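Local atomic coordinates of CLIP-associating protein 2 (PDB entry 3WOZ), a protein that probably binds tubulin through its TOG domains and contributes to the control of microtubule dynamics. Residues Thr164-Ser167 and Glu168-Leu171; Ser198-Glu201 and Leu202-Glu206; Tyr150-Thr153 and Leu154-Met158. All coordinates share one frame; numbering follows the deposited sequence.

Interaction 1: Thr164-Ser167 and Glu168-Leu171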
loop_
_atom_site.group_PDB
_atom_site.type_symbol
_atom_site.label_atom_id
_atom_site.label_comp_id
_atom_site.label_asym_id
_atom_site.label_seq_id
_atom_site.Cartn_x
_atom_site.Cartn_y
_atom_site.Cartn_z
ATOM N N THR A 164 9.631 -11.576 10.910
ATOM C CA THR A 164 10.054 -12.942 11.224
ATOM C C THR A 164 10.633 -13.675 10.013
ATOM O O THR A 164 10.249 -13.414 8.866
ATOM C CB THR A 164 8.898 -13.791 11.814
ATOM O OG1 THR A 164 7.764 -13.739 10.942
ATOM C CG2 THR A 164 8.493 -13.286 13.192
ATOM N N ASN A 165 11.559 -14.592 10.286
ATOM C CA ASN A 165 12.154 -15.444 9.263
ATOM C C ASN A 165 11.206 -16.578 8.877
ATOM O O ASN A 165 11.293 -17.689 9.403
ATOM C CB ASN A 165 13.514 -15.989 9.731
ATOM C CG ASN A 165 14.231 -16.796 8.655
ATOM O OD1 ASN A 165 13.957 -16.655 7.464
ATOM N ND2 ASN A 165 15.159 -17.648 9.078
ATOM N N SER A 166 10.286 -16.268 7.969
ATOM C CA SER A 166 9.357 -17.248 7.421
ATOM C C SER A 166 9.708 -17.515 5.958
ATOM O O SER A 166 10.672 -16.951 5.439
ATOM C CB SER A 166 7.920 -16.743 7.548
ATOM O OG SER A 166 7.778 -15.461 6.964
ATOM N N SER A 167 8.931 -18.375 5.303
ATOM C CA SER A 167 9.144 -18.687 3.889
ATOM C C SER A 167 8.787 -17.508 2.978
ATOM O O SER A 167 9.543 -17.177 2.063
ATOM C CB SER A 167 8.364 -19.942 3.488
ATOM O OG SER A 167 6.975 -19.791 3.728
ATOM N N GLU A 168 7.643 -16.878 3.243
ATOM C CA GLU A 168 7.187 -15.719 2.468
ATOM C C GLU A 168 8.124 -14.518 2.587
ATOM O O GLU A 168 8.429 -13.861 1.588
ATOM C CB GLU A 168 5.771 -15.316 2.882
ATOM C CG GLU A 168 4.686 -16.164 2.247
ATOM C CD GLU A 168 3.281 -15.718 2.620
ATOM O OE1 GLU A 168 3.127 -14.924 3.578
ATOM O OE2 GLU A 168 2.328 -16.171 1.951
ATOM N N THR A 169 8.580 -14.249 3.806
ATOM C CA THR A 169 9.473 -13.128 4.074
ATOM C C THR A 169 10.879 -13.416 3.545
ATOM O O THR A 169 11.601 -12.500 3.146
ATOM C CB THR A 169 9.490 -12.777 5.575
ATOM O OG1 THR A 169 8.143 -12.695 6.055
ATOM C CG2 THR A 169 10.165 -11.444 5.810
ATOM N N ARG A 170 11.248 -14.694 3.540
ATOM C CA ARG A 170 12.490 -15.159 2.931
ATOM C C ARG A 170 12.420 -15.024 1.408
ATOM O O ARG A 170 13.391 -14.618 0.768
ATOM C CB ARG A 170 12.736 -16.614 3.328
ATOM C CG ARG A 170 14.173 -17.088 3.222
ATOM C CD ARG A 170 14.451 -18.266 4.164
ATOM N NE ARG A 170 13.394 -19.282 4.147
ATOM C CZ ARG A 170 12.629 -19.600 5.191
ATOM N NH1 ARG A 170 12.794 -18.995 6.362
ATOM N NH2 ARG A 170 11.697 -20.535 5.063
ATOM N N LEU A 171 11.262 -15.363 0.845
ATOM C CA LEU A 171 10.999 -15.253 -0.591
ATOM C C LEU A 171 10.980 -13.790 -1.054
ATOM O O LEU A 171 11.370 -13.487 -2.182
ATOM C CB LEU A 171 9.668 -15.941 -0.931
ATOM C CG LEU A 171 9.160 -16.080 -2.373
ATOM C CD1 LEU A 171 9.995 -17.059 -3.190
ATOM C CD2 LEU A 171 7.698 -16.510 -2.371
HETATM O O HOH W 1 7.618 -11.091 9.045
#
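N165 swings CG across from its own N, next to the carbonyl carbon (chi1 -175°), and R170 bends back at chi3, which brings the guanidinium to the amide. R170 NH1 donates to N165 OD1 at 2.8 Å. The bond is bent, with an N-H...O angle of 143°. The oxygen lies close to the guanidinium plane, but the donor sits above the amide plane, and the two planes are nearly perpendicular (86°). S166 O lies over one face of the guanidinium, toward its rim. R170 NH2 meets S167 CA at 3.4 Å. The side chain of R170 thus folds back over the first turn of its own helix, 167-179. This is a helix N-terminus of the TOG domain, a HEAT-repeat fold, and S166 is its N-cap. S166 OG accepts a weak capping bond from T169 N at 3.5 Å. The hydroxyls S166 OG and T169 OG1 also approach to 2.9 Å. Inside the first turn, R170 N donates to S166 O and L171 N to S167 O, at 3.0 and 2.8 Å. T169 CB rests on T164 O at 3.4 Å. A water accepts from T164 N at 2.8 Å and bonds weakly to T169 OG1. T169 is buried, and its side chain also touches F125 and M129 of helix 121-133. L210 of helix 204-212 packs on both N165 and R170.

Interaction 2: Ser198-Glu201 and Leu202-Glu206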
loop_
_atom_site.group_PDB
_atom_site.type_symbol
_atom_site.label_atom_id
_atom_site.label_comp_id
_atom_site.label_asym_id
_atom_site.label_seq_id
_atom_site.Cartn_x
_atom_site.Cartn_y
_atom_site.Cartn_z
ATOM N N SER A 198 17.120 -1.185 6.652
ATOM C CA SER A 198 16.102 -0.963 7.680
ATOM C C SER A 198 15.645 -2.258 8.353
ATOM O O SER A 198 15.492 -2.294 9.572
ATOM C CB SER A 198 14.906 -0.184 7.123
ATOM O OG SER A 198 14.405 -0.779 5.938
ATOM N N LEU A 199 15.437 -3.312 7.566
ATOM C CA LEU A 199 15.040 -4.611 8.120
ATOM C C LEU A 199 16.147 -5.230 8.977
ATOM O O LEU A 199 15.866 -5.858 10.000
ATOM C CB LEU A 199 14.605 -5.582 7.017
ATOM C CG LEU A 199 13.364 -5.237 6.182
ATOM C CD1 LEU A 199 13.090 -6.336 5.166
ATOM C CD2 LEU A 199 12.128 -4.989 7.045
ATOM N N PHE A 200 17.398 -5.037 8.562
ATOM C CA PHE A 200 18.553 -5.496 9.337
ATOM C C PHE A 200 18.623 -4.773 10.680
ATOM O O PHE A 200 18.764 -5.414 11.722
ATOM C CB PHE A 200 19.853 -5.300 8.547
ATOM C CG PHE A 200 21.091 -5.772 9.271
ATOM C CD1 PHE A 200 21.434 -7.123 9.292
ATOM C CD2 PHE A 200 21.923 -4.864 9.919
ATOM C CE1 PHE A 200 22.577 -7.562 9.957
ATOM C CE2 PHE A 200 23.070 -5.295 10.585
ATOM C CZ PHE A 200 23.398 -6.644 10.601
ATOM N N GLU A 201 18.507 -3.446 10.649
ATOM C CA GLU A 201 18.563 -2.628 11.861
ATOM C C GLU A 201 17.335 -2.794 12.758
ATOM O O GLU A 201 17.411 -2.554 13.965
ATOM C CB GLU A 201 18.788 -1.150 11.513
ATOM C CG GLU A 201 20.221 -0.827 11.086
ATOM C CD GLU A 201 20.455 0.653 10.810
ATOM O OE1 GLU A 201 21.091 0.966 9.782
ATOM O OE2 GLU A 201 20.010 1.504 11.615
ATOM N N LEU A 202 16.213 -3.210 12.171
ATOM C CA LEU A 202 14.990 -3.457 12.932
ATOM C C LEU A 202 15.110 -4.708 13.799
ATOM O O LEU A 202 14.834 -4.671 14.999
ATOM C CB LEU A 202 13.776 -3.575 12.001
ATOM C CG LEU A 202 12.456 -4.019 12.638
ATOM C CD1 LEU A 202 11.860 -2.920 13.510
ATOM C CD2 LEU A 202 11.469 -4.452 11.576
ATOM N N ASN A 203 15.518 -5.813 13.179
ATOM C CA ASN A 203 15.674 -7.083 13.876
ATOM C C ASN A 203 16.896 -7.831 13.349
ATOM O O ASN A 203 16.783 -8.698 12.479
ATOM C CB ASN A 203 14.406 -7.931 13.735
ATOM C CG ASN A 203 14.345 -9.072 14.735
ATOM O OD1 ASN A 203 15.371 -9.603 15.163
ATOM N ND2 ASN A 203 13.134 -9.465 15.101
ATOM N N THR A 204 18.063 -7.472 13.880
ATOM C CA THR A 204 19.339 -8.046 13.449
ATOM C C THR A 204 19.366 -9.586 13.509
ATOM O O THR A 204 19.563 -10.224 12.473
ATOM C CB THR A 204 20.538 -7.416 14.211
ATOM O OG1 THR A 204 20.489 -5.988 14.090
ATOM C CG2 THR A 204 21.865 -7.921 13.659
ATOM N N PRO A 205 19.149 -10.185 14.705
ATOM C CA PRO A 205 19.236 -11.647 14.805
ATOM C C PRO A 205 18.316 -12.390 13.834
ATOM O O PRO A 205 18.763 -13.325 13.167
ATOM C CB PRO A 205 18.830 -11.924 16.257
ATOM C CG PRO A 205 19.212 -10.693 16.983
ATOM C CD PRO A 205 18.889 -9.578 16.026
ATOM N N GLU A 206 17.060 -11.961 13.735
ATOM C CA GLU A 206 16.096 -12.599 12.837
ATOM C C GLU A 206 16.454 -12.397 11.363
ATOM O O GLU A 206 16.128 -13.236 10.522
ATOM C CB GLU A 206 14.675 -12.104 13.125
ATOM C CG GLU A 206 13.559 -12.955 12.521
ATOM C CD GLU A 206 13.249 -14.226 13.313
ATOM O OE1 GLU A 206 12.399 -15.012 12.847
ATOM O OE2 GLU A 206 13.839 -14.443 14.394
#
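F200 overlaps the methyl of T204 with the far end of its ring. T204 CG2 touches F200 CZ at 3.7 Å and F200 CE1 at 3.8 Å. The other branch of T204 turns to the backbone: OG1 donates to F200 O at 3.0 Å. With OG1 anti to its carbonyl carbon (chi1 -54°), T204 can use both branches on F200 at once. The backbone N of T204 is also near F200 O, but its angle is too poor for a bond. The hydroxyl therefore takes the place of the usual i to i+4 amide donor here. Helix 186-202 ends at this point, and helix 204-212 starts after a single intervening residue, N203. The amides of L202 and of N203, just past the helix, still bond back, L202 N to S198 O at 2.8 Å and N203 N to L199 O at 3.2 Å. N203 leaves the helical backbone and is the N-cap of the next helix. Its OD1 accepts from E206 N at 3.2 Å, with the donor above the amide plane. N203 ND2 is used separately, on P160 O. L202 CB lies against S198 O at 3.2 Å.

Interaction 3: Tyr150-Thr153 and Leu154-Met158; sequences YIET and LAKQM
The C-terminal part of helix 141-155 and the residues that follow it carry this contact. One salt bridge spans a turn here, between E152 and K156, four residues apart. K156 NZ donates to E152 OE2 at 2.8 Å. The amine meets that oxygen from above the carboxylate plane, 36° out of it. The two side chains lean across each other. K156 bends at chi2 (-61°) and again at chi4 (72°), which curls the amine back toward the glutamate. Its aliphatic part runs beside the backbone on the way, and K156 CG reaches E152 O at 3.3 Å. The second carboxylate oxygen, E152 OE1, has a weak hydrogen bond from S194 OG of helix 186-202. The carboxylate thus joins K156 to a neighbouring helix. The backbone bonding pattern shifts from A155 to Q157. L154 N to Y150 O and A155 N to I151 O are both 2.8 Å. K156 N then divides weakly between E152 O at 3.4 Å and T153 O at 3.2 Å. Q157 N bonds to L154 O at 3.1 Å, three residues back. The side chain of Q157 turns to a different helix pair: NE2 donates to N121 OD1 and R116 O. The E152-K156 pair is an ordinary i to i+4 salt bridge. On the buried side, Y150 packs on L89 and L93 of helix 85-96 and on L112 of helix 102-118, while I151 touches L128 of helix 121-133 and V195 of helix 186-202. This packing of Y150 and I151 on four other helices is in keeping with the helix stack of a HEAT-repeat TOG domain.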
loop_
_atom_site.group_PDB
_atom_site.type_symbol
_atom_site.label_atom_id
_atom_site.label_comp_id
_atom_site.label_asym_id
_atom_site.label_seq_id
_atom_site.Cartn_x
_atom_site.Cartn_y
_atom_site.Cartn_z
ATOM N N TYR A 150 7.635 2.258 0.778
ATOM C CA TYR A 150 6.626 2.003 1.798
ATOM C C TYR A 150 7.141 1.016 2.853
ATOM O O TYR A 150 7.006 1.274 4.055
ATOM C CB TYR A 150 5.326 1.515 1.159
ATOM C CG TYR A 150 4.125 1.540 2.084
ATOM C CD1 TYR A 150 3.936 0.543 3.046
ATOM C CD2 TYR A 150 3.171 2.548 1.988
ATOM C CE1 TYR A 150 2.829 0.557 3.892
ATOM C CE2 TYR A 150 2.060 2.565 2.824
ATOM C CZ TYR A 150 1.900 1.570 3.776
ATOM O OH TYR A 150 0.799 1.582 4.603
ATOM N N ILE A 151 7.739 -0.092 2.408
ATOM C CA ILE A 151 8.399 -1.040 3.327
ATOM C C ILE A 151 9.332 -0.281 4.249
ATOM O O ILE A 151 9.216 -0.377 5.465
ATOM C CB ILE A 151 9.281 -2.109 2.609
ATOM C CG1 ILE A 151 8.614 -2.694 1.358
ATOM C CG2 ILE A 151 9.741 -3.194 3.602
ATOM C CD1 ILE A 151 7.543 -3.700 1.600
ATOM N N GLU A 152 10.255 0.473 3.652
ATOM C CA GLU A 152 11.259 1.211 4.409
ATOM C C GLU A 152 10.628 2.087 5.489
ATOM O O GLU A 152 11.080 2.076 6.631
ATOM C CB GLU A 152 12.138 2.063 3.491
ATOM C CG GLU A 152 13.537 2.274 4.065
ATOM C CD GLU A 152 14.064 3.684 3.899
ATOM O OE1 GLU A 152 13.769 4.332 2.869
ATOM O OE2 GLU A 152 14.797 4.139 4.807
ATOM N N THR A 153 9.583 2.832 5.129
ATOM C CA THR A 153 8.909 3.721 6.085
ATOM C C THR A 153 8.181 2.923 7.173
ATOM O O THR A 153 8.181 3.313 8.341
ATOM C CB THR A 153 7.943 4.688 5.372
ATOM O OG1 THR A 153 8.611 5.292 4.258
ATOM C CG2 THR A 153 7.465 5.782 6.317
ATOM N N LEU A 154 7.579 1.798 6.788
ATOM C CA LEU A 154 6.892 0.924 7.741
ATOM C C LEU A 154 7.881 0.315 8.732
ATOM O O LEU A 154 7.561 0.141 9.909
ATOM C CB LEU A 154 6.112 -0.184 7.016
ATOM C CG LEU A 154 5.187 -1.057 7.878
ATOM C CD1 LEU A 154 3.985 -0.263 8.383
ATOM C CD2 LEU A 154 4.728 -2.289 7.115
ATOM N N ALA A 155 9.080 0.009 8.244
ATOM C CA ALA A 155 10.140 -0.569 9.068
ATOM C C ALA A 155 10.601 0.376 10.177
ATOM O O ALA A 155 11.031 -0.078 11.239
ATOM C CB ALA A 155 11.317 -0.988 8.198
ATOM N N LYS A 156 10.502 1.682 9.925
ATOM C CA LYS A 156 10.877 2.706 10.902
ATOM C C LYS A 156 9.876 2.831 12.052
ATOM O O LYS A 156 10.183 3.431 13.082
ATOM C CB LYS A 156 11.059 4.077 10.226
ATOM C CG LYS A 156 11.996 4.100 9.014
ATOM C CD LYS A 156 13.419 3.675 9.367
ATOM C CE LYS A 156 14.280 3.509 8.122
ATOM N NZ LYS A 156 14.620 4.818 7.491
ATOM N N GLN A 157 8.680 2.278 11.873
ATOM C CA GLN A 157 7.643 2.357 12.901
ATOM C C GLN A 157 7.246 0.992 13.487
ATOM O O GLN A 157 6.441 0.917 14.416
ATOM C CB GLN A 157 6.413 3.120 12.375
ATOM C CG GLN A 157 5.630 2.427 11.256
ATOM C CD GLN A 157 4.406 3.216 10.805
ATOM O OE1 GLN A 157 4.504 4.392 10.457
ATOM N NE2 GLN A 157 3.249 2.565 10.797
HETATM N N MSE A 158 7.815 -0.079 12.942
HETATM C CA MSE A 158 7.482 -1.441 13.359
HETATM C C MSE A 158 8.115 -1.856 14.681
HETATM O O MSE A 158 9.099 -1.266 15.127
HETATM C CB MSE A 158 7.920 -2.436 12.287
HETATM C CG MSE A 158 6.865 -2.772 11.267
HETATM SE SE MSE A 158 7.664 -3.621 9.718
HETATM C CE MSE A 158 8.037 -5.402 10.423
#

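In the fold
The contacts follow each other along the chain in the order interaction 3, interaction 1, interaction 2. Interactions 1 and 2 have centres about 13 Å apart and touch: N165 N lies 2.7 Å from E206 OE1, a probable hydrogen bond. This ties the loop before helix 167-179 to the first turn of helix 204-212. Interactions 2 and 3 have centres about 12 Å apart and meet by packing. L202 CD1 is 3.6 Å from M158 O, and S198 CB is 3.8 Å from A155 CB. Interactions 1 and 3 do not touch; their nearest atoms are about 6 Å apart. Interaction 2 therefore contacts both others: the C-terminal part of helix 141-155 on one hand and the 164-165 loop on the other.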